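Local coordinates for activated BY transcription factor SSRB (Salmonella enterica, PDB 2WNW), which belongs to glycosyl hydrolase family 30 and combines a TIM barrel with a beta-sandwich domain, at residues Ser73-Phe76 with Glu80-Tyr83; Asp46-Ser51 with Gly371-Tyr376. All coordinates share one frame; numbering follows the deposited sequence.

Overall arrangement
Both contacts belong to the TIM barrel, near its first strand and last helix. Contact 2 sets the first barrel strand, 48-51, against helix 365-374, about 320 residues on; contact 1 lies within the length of chain that contact 2 closes, where the end of helix 65-76 meets the chain that leads into the second barrel strand, 85-90. Their centres are 9 Å apart and they touch directly. E80 OE2 of contact 1 makes a salt bridge of 3.0 Å to R375 NH1 of contact 2, H81 O comes within 3.4 Å of C374 SG, and the Y83 ring reaches the backbone of the strand, CE1 lying 3.3 Å from G50 N.

Contact 1: residues Ser73-Phe76 with Glu80-Tyr83; sequences SLYF and EHNY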
ATOM      1  N   SER A  73      27.485  23.153  -3.395  1.00 20.81           N
ATOM      2  CA  SER A  73      26.348  23.806  -4.042  1.00 22.55           C
ATOM      3  C   SER A  73      25.353  22.776  -4.571  1.00 21.28           C
ATOM      4  O   SER A  73      24.140  22.949  -4.465  1.00 21.48           O
ATOM      5  CB  SER A  73      26.824  24.679  -5.207  1.00 24.34           C
ATOM      6  OG  SER A  73      27.685  25.708  -4.754  1.00 31.47           O
ATOM      7  N   LEU A  74      25.884  21.704  -5.148  1.00 21.63           N
ATOM      8  CA  LEU A  74      25.061  20.638  -5.709  1.00 21.24           C
ATOM      9  C   LEU A  74      24.129  20.020  -4.676  1.00 20.91           C
ATOM     10  O   LEU A  74      22.975  19.714  -4.965  1.00 21.41           O
ATOM     11  CB  LEU A  74      25.964  19.544  -6.283  1.00 22.54           C
ATOM     12  CG  LEU A  74      26.099  19.343  -7.797  1.00 26.58           C
ATOM     13  CD1 LEU A  74      25.548  20.519  -8.578  1.00 27.00           C
ATOM     14  CD2 LEU A  74      27.563  19.104  -8.107  1.00 26.03           C
ATOM     15  N   TYR A  75      24.643  19.840  -3.468  1.00 20.13           N
ATOM     16  CA  TYR A  75      23.881  19.222  -2.395  1.00 19.10           C
ATOM     17  C   TYR A  75      23.128  20.178  -1.478  1.00 20.37           C
ATOM     18  O   TYR A  75      21.988  19.909  -1.101  1.00 20.35           O
ATOM     19  CB  TYR A  75      24.821  18.378  -1.536  1.00 18.93           C
ATOM     20  CG  TYR A  75      24.898  16.908  -1.886  1.00 18.11           C
ATOM     21  CD1 TYR A  75      26.114  16.225  -1.811  1.00 18.12           C
ATOM     22  CD2 TYR A  75      23.749  16.177  -2.199  1.00 17.73           C
ATOM     23  CE1 TYR A  75      26.189  14.855  -2.026  1.00 16.39           C
ATOM     24  CE2 TYR A  75      23.812  14.793  -2.416  1.00 17.01           C
ATOM     25  CZ  TYR A  75      25.037  14.143  -2.322  1.00 18.01           C
ATOM     26  OH  TYR A  75      25.117  12.778  -2.483  1.00 17.74           O
ATOM     27  N   PHE A  76      23.755  21.296  -1.129  1.00 20.06           N
ATOM     28  CA  PHE A  76      23.136  22.211  -0.182  1.00 22.20           C
ATOM     29  C   PHE A  76      22.622  23.559  -0.661  1.00 23.31           C
ATOM     30  O   PHE A  76      22.074  24.328   0.128  1.00 22.51           O
ATOM     31  CB  PHE A  76      24.091  22.381   0.993  1.00 20.72           C
ATOM     32  CG  PHE A  76      24.592  21.073   1.530  1.00 20.09           C
ATOM     33  CD1 PHE A  76      25.838  20.581   1.157  1.00 19.80           C
ATOM     34  CD2 PHE A  76      23.778  20.290   2.344  1.00 21.33           C
ATOM     35  CE1 PHE A  76      26.265  19.326   1.582  1.00 18.99           C
ATOM     36  CE2 PHE A  76      24.198  19.031   2.773  1.00 20.02           C
ATOM     37  CZ  PHE A  76      25.440  18.549   2.391  1.00 18.62           C
ATOM     38  N   GLU A  80      19.654  23.921  -5.827  1.00 24.63           N
ATOM     39  CA  GLU A  80      20.028  22.578  -6.254  1.00 23.84           C
ATOM     40  C   GLU A  80      19.293  21.561  -5.382  1.00 20.84           C
ATOM     41  O   GLU A  80      18.086  21.677  -5.192  1.00 19.65           O
ATOM     42  CB  GLU A  80      21.544  22.383  -6.165  1.00 24.51           C
ATOM     43  CG  GLU A  80      22.327  23.187  -7.198  1.00 27.65           C
ATOM     44  CD  GLU A  80      22.148  22.671  -8.620  1.00 30.57           C
ATOM     45  OE1 GLU A  80      22.650  23.334  -9.553  1.00 32.87           O
ATOM     46  OE2 GLU A  80      21.519  21.609  -8.811  1.00 28.78           O
ATOM     47  N   HIS A  81      20.003  20.578  -4.835  1.00 19.83           N
ATOM     48  CA  HIS A  81      19.329  19.576  -4.023  1.00 18.04           C
ATOM     49  C   HIS A  81      18.726  20.082  -2.728  1.00 17.62           C
ATOM     50  O   HIS A  81      17.859  19.430  -2.161  1.00 15.81           O
ATOM     51  CB  HIS A  81      20.246  18.383  -3.751  1.00 19.24           C
ATOM     52  CG  HIS A  81      20.135  17.310  -4.787  1.00 20.26           C
ATOM     53  ND1 HIS A  81      20.408  15.986  -4.523  1.00 22.57           N
ATOM     54  CD2 HIS A  81      19.755  17.365  -6.086  1.00 17.86           C
ATOM     55  CE1 HIS A  81      20.195  15.270  -5.613  1.00 19.20           C
ATOM     56  NE2 HIS A  81      19.800  16.082  -6.576  1.00 21.32           N
ATOM     57  N   ASN A  82      19.182  21.240  -2.261  1.00 17.82           N
ATOM     58  CA  ASN A  82      18.628  21.840  -1.051  1.00 19.25           C
ATOM     59  C   ASN A  82      18.461  20.863   0.115  1.00 18.49           C
ATOM     60  O   ASN A  82      17.411  20.829   0.751  1.00 19.77           O
ATOM     61  CB  ASN A  82      17.269  22.469  -1.394  1.00 21.64           C
ATOM     62  CG  ASN A  82      16.657  23.219  -0.229  1.00 24.15           C
ATOM     63  OD1 ASN A  82      17.282  24.110   0.343  1.00 25.72           O
ATOM     64  ND2 ASN A  82      15.423  22.864   0.126  1.00 25.67           N
ATOM     65  N   TYR A  83      19.491  20.069   0.399  1.00 19.33           N
ATOM     66  CA  TYR A  83      19.412  19.115   1.500  1.00 18.74           C
ATOM     67  C   TYR A  83      19.074  19.837   2.798  1.00 20.08           C
ATOM     68  O   TYR A  83      19.697  20.842   3.140  1.00 19.86           O
ATOM     69  CB  TYR A  83      20.729  18.343   1.645  1.00 18.28           C
ATOM     70  CG  TYR A  83      20.791  17.047   0.852  1.00 17.38           C
ATOM     71  CD1 TYR A  83      21.839  16.145   1.039  1.00 16.49           C
ATOM     72  CD2 TYR A  83      19.786  16.706  -0.060  1.00 17.37           C
ATOM     73  CE1 TYR A  83      21.886  14.937   0.346  1.00 17.87           C
ATOM     74  CE2 TYR A  83      19.825  15.494  -0.762  1.00 17.23           C
ATOM     75  CZ  TYR A  83      20.878  14.615  -0.550  1.00 18.90           C
ATOM     76  OH  TYR A  83      20.920  13.410  -1.216  1.00 16.81           O
TER
HETATM   77  O   HOH W   1      23.069  11.877  -0.562  1.00 16.42           O
HETATM   78  O   HOH W   2      19.560  25.355   1.138  1.00 30.62           O
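One face of the Y83 ring is taken by Y75, whose CD2 stands 3.4 Å above the plane and near the rim, while F76 CE2 and a water meet the same ring at its edge. The two tyrosine rings run side by side, planes at 30°, but are slid apart so that they barely overlap. That same water bridges their hydroxyls, 2.9 Å from Y75 OH and 2.7 Å from Y83 OH; Y75 OH is also hydrogen-bonded to L333 O. F76 has Y75 CB over one face and packs CD2 on Y83 CB at 3.7 Å. In the backbone, helix 65-76 ends on two bonds: H81 N gives to L74 O at 3.1 Å, tilted from the carbonyl plane, and Y83 N gives to Y75 O at 2.9 Å, nearly straight at 170° and in the plane of the Y75 carbonyl. E80 bends at chi2 (-70°), laying its carboxylate beside L74 CD1 and offering OE2 to R375 in a salt bridge. A second water ties F76 O to N82 OD1. The carbonyls of L74 and Y75 are thus satisfied by the returning chain and that of F76 by water, while the first water links the tyrosines at their polar ends.

Contact 2: residues Asp46-Ser51 with Gly371-Tyr376; sequences DGFGGS and GHFCRY
F48 does most of the work here, reaching from the first barrel strand to the last turn or so of helix 365-374, where F373 and C374 receive it. Its ring presents one face to the helix backbone: C374 N sits 4.2 Å above the plane, over the ring centre, and C374 CA lies over the same face. At the root of the side chain, F48 CB packs on C374 CB at 3.6 Å, so the cysteine meets the phenylalanine through its methylene. The far end of the ring goes to F373, with F48 CE2 3.5 Å from F373 CB. The two side chains cross at a slant, and the rings meet rim to rim with centroids 5.8 Å apart and planes at 39°, neither lying over the other's face. F373 holds CG anti to its carbonyl carbon (chi1 -79°), and its ring leads away from strand 48-51, though CD2 still touches F48 CE2 at 3.8 Å. The side chains that meet here are apolar, and all three residues are buried. Around them, helix 305-322 packs alongside, M317 touching both phenylalanines, I318 meeting F373, and the F321 ring meeting that of F48. Strand 327-330 adds F328 against F48, and the F48 backbone pairs with T84 and L85 at the start of strand 85-90. Strand 48-51 is thereby held between the last and second strands of the closed barrel, with helices 305-322 and 365-374 packed on its F48 side chain.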
ATOM      1  N   ASP A  46       9.866  15.992   7.550  1.00 17.46           N
ATOM      2  CA  ASP A  46      10.883  16.929   8.011  1.00 18.26           C
ATOM      3  C   ASP A  46      11.949  17.324   6.994  1.00 16.53           C
ATOM      4  O   ASP A  46      12.674  18.298   7.212  1.00 17.27           O
ATOM      5  CB  ASP A  46      11.561  16.376   9.271  1.00 19.20           C
ATOM      6  CG  ASP A  46      10.573  16.123  10.399  1.00 20.54           C
ATOM      7  OD1 ASP A  46       9.528  16.802  10.424  1.00 21.11           O
ATOM      8  OD2 ASP A  46      10.841  15.260  11.264  1.00 19.44           O
ATOM      9  N   GLY A  47      12.062  16.580   5.897  1.00 15.00           N
ATOM     10  CA  GLY A  47      13.054  16.920   4.891  1.00 15.45           C
ATOM     11  C   GLY A  47      13.775  15.756   4.228  1.00 16.26           C
ATOM     12  O   GLY A  47      13.359  14.599   4.344  1.00 16.22           O
ATOM     13  N   PHE A  48      14.862  16.079   3.528  1.00 16.40           N
ATOM     14  CA  PHE A  48      15.680  15.098   2.811  1.00 16.47           C
ATOM     15  C   PHE A  48      17.154  15.445   2.973  1.00 16.68           C
ATOM     16  O   PHE A  48      17.515  16.617   3.097  1.00 17.10           O
ATOM     17  CB  PHE A  48      15.356  15.105   1.308  1.00 16.07           C
ATOM     18  CG  PHE A  48      13.926  14.798   0.985  1.00 17.37           C
ATOM     19  CD1 PHE A  48      12.933  15.750   1.186  1.00 18.24           C
ATOM     20  CD2 PHE A  48      13.568  13.544   0.503  1.00 17.55           C
ATOM     21  CE1 PHE A  48      11.598  15.454   0.913  1.00 17.51           C
ATOM     22  CE2 PHE A  48      12.242  13.240   0.228  1.00 18.24           C
ATOM     23  CZ  PHE A  48      11.254  14.197   0.433  1.00 19.52           C
ATOM     24  N   GLY A  49      18.010  14.428   2.959  1.00 15.90           N
ATOM     25  CA  GLY A  49      19.433  14.677   3.086  1.00 14.05           C
ATOM     26  C   GLY A  49      20.280  13.426   2.997  1.00 15.16           C
ATOM     27  O   GLY A  49      19.801  12.363   2.598  1.00 15.07           O
ATOM     28  N   GLY A  50      21.550  13.568   3.369  1.00 15.53           N
ATOM     29  CA  GLY A  50      22.486  12.461   3.339  1.00 16.69           C
ATOM     30  C   GLY A  50      23.358  12.460   4.582  1.00 18.09           C
ATOM     31  O   GLY A  50      23.161  13.279   5.484  1.00 16.98           O
ATOM     32  N   SER A  51      24.347  11.574   4.625  1.00 17.11           N
ATOM     33  CA  SER A  51      25.187  11.473   5.812  1.00 16.46           C
ATOM     34  C   SER A  51      26.628  11.936   5.707  1.00 17.03           C
ATOM     35  O   SER A  51      27.299  11.735   4.694  1.00 16.43           O
ATOM     36  CB  SER A  51      25.179  10.032   6.317  1.00 15.50           C
ATOM     37  OG  SER A  51      23.855   9.549   6.454  1.00 16.63           O
ATOM     38  N   GLY A 371      16.878  13.550  -6.227  1.00 17.10           N
ATOM     39  CA  GLY A 371      16.517  14.884  -6.676  1.00 17.79           C
ATOM     40  C   GLY A 371      15.058  15.095  -7.038  1.00 18.71           C
ATOM     41  O   GLY A 371      14.527  16.189  -6.840  1.00 19.49           O
ATOM     42  N   HIS A 372      14.403  14.070  -7.577  1.00 17.62           N
ATOM     43  CA  HIS A 372      12.997  14.205  -7.937  1.00 17.08           C
ATOM     44  C   HIS A 372      12.167  14.557  -6.710  1.00 17.48           C
ATOM     45  O   HIS A 372      11.052  15.070  -6.835  1.00 18.20           O
ATOM     46  CB  HIS A 372      12.484  12.921  -8.601  1.00 16.17           C
ATOM     47  CG  HIS A 372      12.676  12.903 -10.086  1.00 14.72           C
ATOM     48  ND1 HIS A 372      11.815  13.543 -10.953  1.00 16.25           N
ATOM     49  CD2 HIS A 372      13.672  12.396 -10.851  1.00 16.42           C
ATOM     50  CE1 HIS A 372      12.274  13.432 -12.188  1.00 13.80           C
ATOM     51  NE2 HIS A 372      13.399  12.743 -12.154  1.00 16.44           N
ATOM     52  N   PHE A 373      12.723  14.282  -5.531  1.00 16.38           N
ATOM     53  CA  PHE A 373      12.067  14.592  -4.263  1.00 16.51           C
ATOM     54  C   PHE A 373      12.621  15.856  -3.587  1.00 17.86           C
ATOM     55  O   PHE A 373      11.932  16.869  -3.451  1.00 17.24           O
ATOM     56  CB  PHE A 373      12.243  13.460  -3.243  1.00 16.68           C
ATOM     57  CG  PHE A 373      11.326  12.288  -3.439  1.00 15.23           C
ATOM     58  CD1 PHE A 373      11.662  11.264  -4.314  1.00 16.27           C
ATOM     59  CD2 PHE A 373      10.143  12.189  -2.712  1.00 16.29           C
ATOM     60  CE1 PHE A 373      10.832  10.149  -4.462  1.00 15.72           C
ATOM     61  CE2 PHE A 373       9.307  11.079  -2.853  1.00 15.59           C
ATOM     62  CZ  PHE A 373       9.655  10.059  -3.729  1.00 15.59           C
ATOM     63  N   CYS A 374      13.879  15.769  -3.162  1.00 18.23           N
ATOM     64  CA  CYS A 374      14.534  16.836  -2.408  1.00 17.90           C
ATOM     65  C   CYS A 374      14.628  18.227  -3.019  1.00 17.64           C
ATOM     66  O   CYS A 374      14.657  19.214  -2.287  1.00 18.95           O
ATOM     67  CB  CYS A 374      15.929  16.379  -1.966  1.00 16.50           C
ATOM     68  SG  CYS A 374      17.171  16.328  -3.265  1.00 17.76           S
ATOM     69  N   ARG A 375      14.673  18.319  -4.341  1.00 18.92           N
ATOM     70  CA  ARG A 375      14.770  19.626  -4.984  1.00 19.28           C
ATOM     71  C   ARG A 375      13.456  20.398  -4.946  1.00 19.75           C
ATOM     72  O   ARG A 375      13.445  21.624  -5.098  1.00 19.20           O
ATOM     73  CB  ARG A 375      15.209  19.466  -6.447  1.00 18.89           C
ATOM     74  CG  ARG A 375      16.568  18.799  -6.622  1.00 19.78           C
ATOM     75  CD  ARG A 375      16.827  18.427  -8.077  1.00 21.69           C
ATOM     76  NE  ARG A 375      17.210  19.576  -8.893  1.00 22.69           N
ATOM     77  CZ  ARG A 375      18.425  20.119  -8.900  1.00 24.58           C
ATOM     78  NH1 ARG A 375      19.389  19.624  -8.132  1.00 23.46           N
ATOM     79  NH2 ARG A 375      18.683  21.155  -9.688  1.00 25.40           N
ATOM     80  N   TYR A 376      12.353  19.697  -4.711  1.00 19.49           N
ATOM     81  CA  TYR A 376      11.042  20.340  -4.732  1.00 19.77           C
ATOM     82  C   TYR A 376      10.182  20.274  -3.478  1.00 20.64           C
ATOM     83  O   TYR A 376       9.296  21.110  -3.301  1.00 20.19           O
ATOM     84  CB  TYR A 376      10.252  19.777  -5.917  1.00 20.73           C
ATOM     85  CG  TYR A 376      11.108  19.651  -7.154  1.00 20.52           C
ATOM     86  CD1 TYR A 376      11.524  20.783  -7.856  1.00 20.93           C
ATOM     87  CD2 TYR A 376      11.586  18.409  -7.566  1.00 19.35           C
ATOM     88  CE1 TYR A 376      12.402  20.679  -8.931  1.00 21.86           C
ATOM     89  CE2 TYR A 376      12.463  18.294  -8.635  1.00 21.34           C
ATOM     90  CZ  TYR A 376      12.872  19.431  -9.310  1.00 22.88           C
ATOM     91  OH  TYR A 376      13.783  19.320 -10.332  1.00 22.40           O
TER